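PDB 1M01: beta-N-acetylhexosaminidase from Streptomyces plicatus, which hydrolyses terminal, non-reducing N-acetyl-D-hexosamine residues from beta-N-acetylhexosaminides, probably with assistance from the substrate's own acetamido group as in other family 20 enzymes. Local coordinates for residues A[166-171]-A[447-452]. Residues are numbered along the deposited sequence; the frame is centred on the assembly and turned at random.
With NAG (2-acetamido-2-deoxy-beta-D-glucopyranose), chain B.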
loop_
_atom_site.group_PDB
_atom_site.type_symbol
_atom_site.label_atom_id
_atom_site.label_comp_id
_atom_site.label_asym_id
_atom_site.label_seq_id
_atom_site.Cartn_x
_atom_site.Cartn_y
_atom_site.Cartn_z
ATOM N N VAL A 166 7.277 -2.903 -9.597
ATOM C CA VAL A 166 8.686 -3.285 -9.636
ATOM C C VAL A 166 9.046 -3.850 -11.009
ATOM O O VAL A 166 10.129 -4.412 -11.206
ATOM C CB VAL A 166 9.046 -4.326 -8.549
ATOM C CG1 VAL A 166 8.930 -3.693 -7.160
ATOM C CG2 VAL A 166 8.148 -5.553 -8.671
ATOM N N SER A 167 8.135 -3.683 -11.962
ATOM C CA SER A 167 8.360 -4.180 -13.313
ATOM C C SER A 167 9.009 -3.145 -14.231
ATOM O O SER A 167 9.906 -3.482 -15.005
ATOM C CB SER A 167 7.042 -4.654 -13.925
ATOM O OG SER A 167 6.470 -5.689 -13.142
ATOM N N ARG A 168 8.564 -1.893 -14.144
ATOM C CA ARG A 168 9.109 -0.841 -14.995
ATOM C C ARG A 168 10.556 -0.583 -14.609
ATOM O O ARG A 168 11.428 -0.506 -15.474
ATOM C CB ARG A 168 8.236 0.411 -14.901
ATOM C CG ARG A 168 7.048 0.353 -15.867
ATOM C CD ARG A 168 6.406 -1.043 -15.935
ATOM N NE ARG A 168 5.320 -1.076 -16.912
ATOM C CZ ARG A 168 4.096 -0.615 -16.678
ATOM N NH1 ARG A 168 3.797 -0.102 -15.489
ATOM N NH2 ARG A 168 3.185 -0.622 -17.645
ATOM N N HIS A 169 10.800 -0.440 -13.311
ATOM C CA HIS A 169 12.158 -0.326 -12.788
ATOM C C HIS A 169 12.132 -1.285 -11.612
ATOM O O HIS A 169 11.225 -1.235 -10.779
ATOM C CB HIS A 169 12.515 1.087 -12.319
ATOM C CG HIS A 169 12.908 2.006 -13.433
ATOM N ND1 HIS A 169 12.036 2.915 -13.988
ATOM C CD2 HIS A 169 14.071 2.134 -14.114
ATOM C CE1 HIS A 169 12.645 3.568 -14.962
ATOM N NE2 HIS A 169 13.881 3.112 -15.060
ATOM N N PHE A 170 13.103 -2.184 -11.568
ATOM C CA PHE A 170 13.161 -3.164 -10.501
ATOM C C PHE A 170 13.704 -2.571 -9.212
ATOM O O PHE A 170 14.623 -1.755 -9.228
ATOM C CB PHE A 170 14.047 -4.342 -10.918
ATOM C CG PHE A 170 14.192 -5.397 -9.859
ATOM C CD1 PHE A 170 13.111 -6.209 -9.515
ATOM C CD2 PHE A 170 15.412 -5.583 -9.203
ATOM C CE1 PHE A 170 13.239 -7.197 -8.535
ATOM C CE2 PHE A 170 15.554 -6.567 -8.219
ATOM C CZ PHE A 170 14.464 -7.378 -7.885
ATOM N N PHE A 171 13.111 -2.974 -8.095
ATOM C CA PHE A 171 13.566 -2.538 -6.782
ATOM C C PHE A 171 13.787 -3.816 -5.979
ATOM O O PHE A 171 12.901 -4.670 -5.903
ATOM C CB PHE A 171 12.533 -1.627 -6.112
ATOM C CG PHE A 171 12.405 -0.285 -6.774
ATOM C CD1 PHE A 171 11.547 -0.105 -7.851
ATOM C CD2 PHE A 171 13.200 0.785 -6.362
ATOM C CE1 PHE A 171 11.480 1.124 -8.516
ATOM C CE2 PHE A 171 13.142 2.014 -7.018
ATOM C CZ PHE A 171 12.279 2.183 -8.100
ATOM N N LEU A 447 1.800 3.172 -7.197
ATOM C CA LEU A 447 2.974 3.956 -7.580
ATOM C C LEU A 447 3.650 3.236 -8.741
ATOM O O LEU A 447 4.395 2.270 -8.537
ATOM C CB LEU A 447 3.957 4.114 -6.408
ATOM C CG LEU A 447 5.284 4.838 -6.706
ATOM C CD1 LEU A 447 5.018 6.221 -7.317
ATOM C CD2 LEU A 447 6.095 4.975 -5.412
ATOM N N TRP A 448 3.361 3.697 -9.958
ATOM C CA TRP A 448 3.939 3.126 -11.175
ATOM C C TRP A 448 5.353 3.673 -11.345
ATOM O O TRP A 448 5.628 4.818 -10.977
ATOM C CB TRP A 448 3.064 3.474 -12.385
ATOM C CG TRP A 448 1.657 2.942 -12.248
ATOM C CD1 TRP A 448 0.541 3.641 -11.877
ATOM C CD2 TRP A 448 1.233 1.585 -12.444
ATOM N NE1 TRP A 448 -0.553 2.802 -11.833
ATOM C CE2 TRP A 448 -0.156 1.536 -12.177
ATOM C CE3 TRP A 448 1.894 0.406 -12.820
ATOM C CZ2 TRP A 448 -0.899 0.352 -12.276
ATOM C CZ3 TRP A 448 1.150 -0.778 -12.919
ATOM C CH2 TRP A 448 -0.232 -0.790 -12.648
ATOM N N THR A 449 6.251 2.880 -11.927
ATOM C CA THR A 449 7.632 3.323 -12.032
ATOM C C THR A 449 8.291 3.569 -13.392
ATOM O O THR A 449 9.509 3.447 -13.516
ATOM C CB THR A 449 8.538 2.387 -11.196
ATOM O OG1 THR A 449 8.403 1.034 -11.650
ATOM C CG2 THR A 449 8.130 2.451 -9.721
ATOM N N GLU A 450 7.511 3.932 -14.405
ATOM C CA GLU A 450 8.107 4.219 -15.706
ATOM C C GLU A 450 9.210 5.268 -15.567
ATOM O O GLU A 450 10.229 5.189 -16.245
ATOM C CB GLU A 450 7.067 4.762 -16.704
ATOM C CG GLU A 450 6.179 3.712 -17.350
ATOM C CD GLU A 450 4.918 3.445 -16.562
ATOM O OE1 GLU A 450 4.917 3.677 -15.333
ATOM O OE2 GLU A 450 3.928 2.991 -17.172
ATOM N N THR A 451 9.008 6.231 -14.669
ATOM C CA THR A 451 9.953 7.330 -14.491
ATOM C C THR A 451 10.766 7.350 -13.200
ATOM O O THR A 451 11.545 8.280 -12.975
ATOM C CB THR A 451 9.216 8.680 -14.561
ATOM O OG1 THR A 451 8.460 8.869 -13.355
ATOM C CG2 THR A 451 8.262 8.707 -15.747
ATOM N N LEU A 452 10.594 6.339 -12.358
ATOM C CA LEU A 452 11.281 6.302 -11.075
ATOM C C LEU A 452 12.246 5.127 -10.986
ATOM O O LEU A 452 11.841 3.973 -11.120
ATOM C CB LEU A 452 10.231 6.225 -9.961
ATOM C CG LEU A 452 9.058 7.196 -10.172
ATOM C CD1 LEU A 452 7.986 6.959 -9.107
ATOM C CD2 LEU A 452 9.565 8.636 -10.114
HETATM C C1 NAG B . -1.823 2.971 -16.530
HETATM C C2 NAG B . -1.295 1.535 -16.750
HETATM C C3 NAG B . 0.038 1.231 -16.030
HETATM C C4 NAG B . 1.003 2.412 -16.132
HETATM C C5 NAG B . 0.272 3.624 -15.585
HETATM C C6 NAG B . 1.133 4.861 -15.436
HETATM C C7 NAG B . -3.032 0.889 -15.208
HETATM C C8 NAG B . -4.058 -0.133 -14.745
HETATM N N2 NAG B . -2.317 0.606 -16.298
HETATM O O1 NAG B . -2.688 3.297 -17.549
HETATM O O3 NAG B . 0.640 0.066 -16.585
HETATM O O4 NAG B . 2.182 2.161 -15.380
HETATM O O5 NAG B . -0.791 3.960 -16.488
HETATM O O6 NAG B . 0.372 5.941 -14.912
HETATM O O7 NAG B . -2.888 1.935 -14.570
#
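Arg168 and Glu450 lie alongside one another where the loops after strands 159-165 and 440-447 meet at the C-terminal end of the family 20 TIM barrel. These strands are parallel neighbours, and their loops form part of the active-site sugar pocket, completed by Asp319, Glu320, Tyr399, Asp401 and Trp414, which also bond the N-acetylglucosamine. The tight part is at His169: its ND1 donates to Thr449 O over 2.6 Å at an N-H...O angle of 168°, with the oxygen only 2° out of the imidazole plane, which fixes the rotation of the ring. Glu450 O approaches the same ring edge beside CE1. Phe171 CE1 rests 3.8 Å from Thr449 CG2. Thr449 OG1 accepts a longer bond from His169 N, 3.3 Å, and also bonds to the backbone oxygen of Asp165.

Toward the sugar, a side buried beneath the ligand, Arg168 and Glu450 are joined more loosely, by charge alone: Glu450 OE2 sits over a face of the guanidinium, 3.5 Å from NH1 and well out of plane, with no N-H aimed at it. Salt bridges to Asp165 and Asp197 also hold the guanidinium. A bend in the Arg168 chain at chi2 (40°) brings its end to the sugar, where NH2 donates to NAG O3 at 2.8 Å. Trp448 lays one indole face beneath the pyranose, NAG C3 lying over the ring centre, 3.6 Å above the indole plane, while its CE3 meets the guanidinium edge. With an alanine in place of Trp448, the sugar would probably lose the floor under its ring and could tilt away from Arg168 and Glu450. The 4-hydroxyl joins both loops: NAG O4 donates to Glu450 OE2 at 2.6 Å and accepts a weak bond from Arg168 NH1 at 2.8 Å.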